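Local coordinates for hypothetical protein Cgl1923 (Corynebacterium glutamicum ATCC 13032, PDB 2P90) that is of unknown function but belongs to the PAC2 family, named after a proteasome assembly chaperone, and may have a proteasome-related role, at residues V95-D98 with N99-P103; D161-K164 with D165-S168. One frame throughout, in Å; residues are numbered along the deposited sequence.

Interaction 1 of 2, residues V95-D98 with N99-P103; sequences VVRD and NDNKP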
loop_
_atom_site.group_PDB
_atom_site.type_symbol
_atom_site.label_atom_id
_atom_site.label_comp_id
_atom_site.label_asym_id
_atom_site.label_seq_id
_atom_site.Cartn_x
_atom_site.Cartn_y
_atom_site.Cartn_z
ATOM N N VAL B 95 6.758 -9.839 -28.369
ATOM C CA VAL B 95 7.728 -9.778 -29.467
ATOM C C VAL B 95 7.363 -8.552 -30.304
ATOM O O VAL B 95 6.217 -8.398 -30.728
ATOM C CB VAL B 95 7.845 -11.098 -30.322
ATOM C CG1 VAL B 95 6.509 -11.621 -30.809
ATOM C CG2 VAL B 95 8.858 -10.892 -31.510
ATOM N N VAL B 96 8.327 -7.654 -30.475
ATOM C CA VAL B 96 8.104 -6.431 -31.258
ATOM C C VAL B 96 9.072 -6.421 -32.464
ATOM O O VAL B 96 10.222 -6.831 -32.348
ATOM C CB VAL B 96 8.259 -5.123 -30.383
ATOM C CG1 VAL B 96 7.829 -3.855 -31.179
ATOM C CG2 VAL B 96 7.476 -5.225 -29.029
ATOM N N ARG B 97 8.616 -5.952 -33.616
ATOM C CA ARG B 97 9.522 -5.860 -34.763
ATOM C C ARG B 97 9.767 -4.418 -35.212
ATOM O O ARG B 97 8.810 -3.652 -35.428
ATOM C CB ARG B 97 9.029 -6.767 -35.909
ATOM C CG ARG B 97 9.296 -8.239 -35.593
ATOM C CD ARG B 97 8.468 -9.175 -36.428
ATOM N NE ARG B 97 8.461 -10.544 -35.894
ATOM C CZ ARG B 97 9.442 -11.444 -36.037
ATOM N NH1 ARG B 97 9.296 -12.652 -35.519
ATOM N NH2 ARG B 97 10.567 -11.155 -36.687
ATOM N N ASP B 98 11.044 -4.049 -35.314
ATOM C CA ASP B 98 11.435 -2.705 -35.778
ATOM C C ASP B 98 11.112 -2.461 -37.270
ATOM O O ASP B 98 10.512 -3.322 -37.936
ATOM C CB ASP B 98 12.905 -2.402 -35.466
ATOM C CG ASP B 98 13.899 -3.189 -36.352
ATOM O OD1 ASP B 98 13.492 -3.875 -37.343
ATOM O OD2 ASP B 98 15.116 -3.106 -36.042
ATOM N N ASN B 99 11.505 -1.292 -37.787
ATOM C CA ASN B 99 11.191 -0.919 -39.180
ATOM C C ASN B 99 11.709 -1.940 -40.238
ATOM O O ASN B 99 11.146 -2.064 -41.326
ATOM C CB ASN B 99 11.708 0.475 -39.477
ATOM C CG ASN B 99 10.854 1.569 -38.858
ATOM O OD1 ASN B 99 9.639 1.414 -38.686
ATOM N ND2 ASN B 99 11.490 2.709 -38.549
ATOM N N ASP B 100 12.758 -2.680 -39.889
ATOM C CA ASP B 100 13.290 -3.760 -40.737
ATOM C C ASP B 100 12.762 -5.152 -40.377
ATOM O O ASP B 100 13.325 -6.160 -40.806
ATOM C CB ASP B 100 14.825 -3.760 -40.656
ATOM C CG ASP B 100 15.426 -2.455 -41.164
ATOM O OD1 ASP B 100 15.104 -2.061 -42.317
ATOM O OD2 ASP B 100 16.186 -1.813 -40.404
ATOM N N ASN B 101 11.704 -5.212 -39.568
ATOM C CA ASN B 101 11.136 -6.497 -39.132
ATOM C C ASN B 101 12.127 -7.327 -38.269
ATOM O O ASN B 101 11.986 -8.541 -38.123
ATOM C CB ASN B 101 10.621 -7.281 -40.354
ATOM C CG ASN B 101 9.661 -8.397 -39.985
ATOM O OD1 ASN B 101 8.526 -8.143 -39.539
ATOM N ND2 ASN B 101 10.101 -9.654 -40.186
ATOM N N LYS B 102 13.123 -6.654 -37.693
ATOM C CA LYS B 102 14.022 -7.289 -36.737
ATOM C C LYS B 102 13.357 -7.410 -35.338
ATOM O O LYS B 102 12.912 -6.386 -34.766
ATOM C CB LYS B 102 15.312 -6.488 -36.626
ATOM C CG LYS B 102 16.382 -7.164 -35.781
ATOM C CD LYS B 102 17.626 -6.306 -35.637
ATOM C CE LYS B 102 18.413 -6.780 -34.417
ATOM N NZ LYS B 102 19.864 -6.449 -34.472
ATOM N N PRO B 103 13.272 -8.651 -34.793
ATOM C CA PRO B 103 12.562 -8.855 -33.522
ATOM C C PRO B 103 13.321 -8.375 -32.288
ATOM O O PRO B 103 14.533 -8.518 -32.196
ATOM C CB PRO B 103 12.375 -10.386 -33.454
ATOM C CG PRO B 103 13.517 -10.956 -34.295
ATOM C CD PRO B 103 13.792 -9.922 -35.355
#

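Interaction 2 of 2, residues D161-K164 with D165-S168; sequences DRLK and DQVS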
loop_
_atom_site.group_PDB
_atom_site.type_symbol
_atom_site.label_atom_id
_atom_site.label_comp_id
_atom_site.label_asym_id
_atom_site.label_seq_id
_atom_site.Cartn_x
_atom_site.Cartn_y
_atom_site.Cartn_z
ATOM N N ASP B 161 28.777 -1.028 -22.069
ATOM C CA ASP B 161 29.708 -0.755 -23.165
ATOM C C ASP B 161 28.993 -0.532 -24.487
ATOM O O ASP B 161 29.459 0.230 -25.307
ATOM C CB ASP B 161 30.692 -1.928 -23.289
ATOM C CG ASP B 161 30.076 -3.263 -22.808
ATOM O OD1 ASP B 161 30.220 -3.610 -21.600
ATOM O OD2 ASP B 161 29.415 -3.950 -23.630
ATOM N N ARG B 162 27.846 -1.178 -24.677
ATOM C CA ARG B 162 27.086 -1.088 -25.927
ATOM C C ARG B 162 26.366 0.246 -26.110
ATOM O O ARG B 162 25.746 0.475 -27.148
ATOM C CB ARG B 162 26.068 -2.228 -26.019
ATOM C CG ARG B 162 26.585 -3.545 -25.509
ATOM C CD ARG B 162 25.538 -4.603 -25.638
ATOM N NE ARG B 162 26.055 -5.893 -25.213
ATOM C CZ ARG B 162 25.510 -7.047 -25.555
ATOM N NH1 ARG B 162 24.433 -7.062 -26.330
ATOM N NH2 ARG B 162 26.033 -8.186 -25.127
ATOM N N LEU B 163 26.431 1.109 -25.103
ATOM C CA LEU B 163 25.858 2.442 -25.222
ATOM C C LEU B 163 26.929 3.525 -25.329
ATOM O O LEU B 163 27.550 3.902 -24.334
ATOM C CB LEU B 163 24.895 2.751 -24.075
ATOM C CG LEU B 163 24.135 4.056 -24.318
ATOM C CD1 LEU B 163 23.199 3.881 -25.493
ATOM C CD2 LEU B 163 23.419 4.543 -23.085
ATOM N N LYS B 164 27.102 4.027 -26.555
ATOM C CA LYS B 164 28.130 5.000 -26.928
ATOM C C LYS B 164 27.983 6.335 -26.181
ATOM O O LYS B 164 28.913 6.798 -25.521
ATOM C CB LYS B 164 28.075 5.214 -28.450
ATOM C CG LYS B 164 29.303 5.846 -29.091
ATOM C CD LYS B 164 30.372 4.798 -29.476
ATOM C CE LYS B 164 31.333 5.334 -30.558
ATOM N NZ LYS B 164 31.981 6.618 -30.160
ATOM N N ASP B 165 26.811 6.949 -26.280
ATOM C CA ASP B 165 26.577 8.208 -25.593
ATOM C C ASP B 165 25.854 8.020 -24.258
ATOM O O ASP B 165 24.677 7.643 -24.209
ATOM C CB ASP B 165 25.812 9.183 -26.484
ATOM C CG ASP B 165 25.567 10.517 -25.804
ATOM O OD1 ASP B 165 26.490 11.028 -25.122
ATOM O OD2 ASP B 165 24.446 11.048 -25.945
ATOM N N GLN B 166 26.572 8.307 -23.178
ATOM C CA GLN B 166 26.085 8.089 -21.829
ATOM C C GLN B 166 27.044 8.765 -20.863
ATOM O O GLN B 166 28.131 8.248 -20.590
ATOM C CB GLN B 166 25.968 6.586 -21.555
ATOM C CG GLN B 166 26.492 6.128 -20.209
ATOM C CD GLN B 166 27.479 4.970 -20.318
ATOM O OE1 GLN B 166 27.560 4.141 -19.418
ATOM N NE2 GLN B 166 28.230 4.913 -21.418
ATOM N N VAL B 167 26.626 9.930 -20.368
ATOM C CA VAL B 167 27.428 10.799 -19.508
ATOM C C VAL B 167 27.458 10.267 -18.056
ATOM O O VAL B 167 27.350 11.027 -17.083
ATOM C CB VAL B 167 26.949 12.301 -19.662
ATOM C CG1 VAL B 167 27.416 13.193 -18.512
ATOM C CG2 VAL B 167 27.429 12.902 -21.023
ATOM N N SER B 168 27.655 8.947 -17.940
ATOM C CA SER B 168 27.462 8.186 -16.687
ATOM C C SER B 168 28.666 8.136 -15.744
ATOM O O SER B 168 29.089 7.050 -15.321
ATOM C CB SER B 168 27.037 6.762 -17.014
ATOM O OG SER B 168 28.133 6.046 -17.525
#

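Interaction 1 of 2, residues V95-D98 with N99-P103
Asp98 and Lys102 face each other at the end of the antiparallel hairpin made by strands 92-97 and 103-108. Two backbone bonds shape the turn: Asn101 N donates to Asp98 O (2.8 Å), closing a type I turn, and Asp98 N donates to Lys102 O at 3.0 Å. With Asn101 in the left-handed region (phi 64°), this is a type I turn followed by a G1 bulge.

The Asp98 carboxylate adds two further bonds to the turn. Its CG sits between the backbone N and the carbonyl carbon (chi1 72°), which folds OD1 back over the turn. Asp98 OD1 accepts Lys102 N (2.8 Å) from above the carboxylate plane and, weakly, Asp100 N. OD2 accepts the backbone N of Asn228, while Lys102 lays its CB 3.4 Å from Asp98 OD2 and extends its chain away, NZ reaching Asp226 O.

Packing and further, weaker polar contacts gather around Arg97, paired with Pro103 as a non-hydrogen-bonded couple. Pro103 CB rests over one face of the guanidinium, offset toward its rim, and Arg97 CD lies 3.3 Å from Asn101 OD1. In the guanidinium plane, Arg97 NH2 makes a weak bond to Asn101 O (3.3 Å), while NH1 binds Ser19 O. Val95 adds CG2 against Pro103 CB.

The buried carboxylate is thus met by amide N-H groups on both oxygens, which would probably favour its ionised form despite the nearby carboxylate of Asp100; its OD2 ties the turn to Asn228, as Lys102 NZ does to Asp226.

Interaction 2 of 2, residues D161-K164 with D165-S168
Leu163 carries CG anti to its backbone N, and chi1 of -171° and chi2 of 67° together bring CD2 to Gln166, whose own chi1 of 136° lies away from any staggered position and whose chain bends again at chi2. The two belong to the irregular connection between strands 153-157 and 173-175 of this alpha/beta PAC2 fold, just after a short 3-10 turn that ends at Arg162.

Contact between them is chiefly apolar. Leu163 CD2 meets Gln166 CB at 3.6 Å, the side chains passing at an oblique angle, and the same Leu163 CD2 methyl lies 3.5 Å from Asp165 O. Gln166 NE2 approaches Leu163 O to 3.2 Å, but the angle is too poor for a hydrogen bond. Leu163 is buried because it also packs on Ser220, Asp223 and Ser224 of helix 211-225 and on Val153, so its side chain bridges that helix and strand 153-157, outermost in the sheet within this chain.

The CB atoms of Lys164 and Asp165 point away overall, yet still graze the neighbouring peptide. Asp165 OD2 forms a salt bridge with Lys216 of the same helix, and Lys164 N makes a weak bond to Asp223, giving the loop polar anchors beside the leucine.

Beyond Gln166 the chain makes an inverse gamma turn about Val167, with Ser168 N donating to Gln166 O at 2.8 Å. Ser168 OG also donates to Gln166 OE1 (2.7 Å), well above the carbonyl plane.

The two contacts lie about 23 Å apart between centres, with nearest atoms about 9 Å apart and not touching. Both are partly buried, and they meet adjoining parts of the chain: interaction 2 rests on helix 211-225, and interaction 1 is tied to Asp226 and Asn228, just after that helix. Their chemistry differs with their place. Interaction 1 ends a hairpin inside the large mixed sheet, where backbone bonds and a carboxylate share the work. Interaction 2 belongs to an irregular loop beside strand 153-157, where leucine packing joins its halves and its charged partners, Lys216 and Glu133, lie outside the loop. Ser168 also bonds weakly to Asn81 of a second subunit.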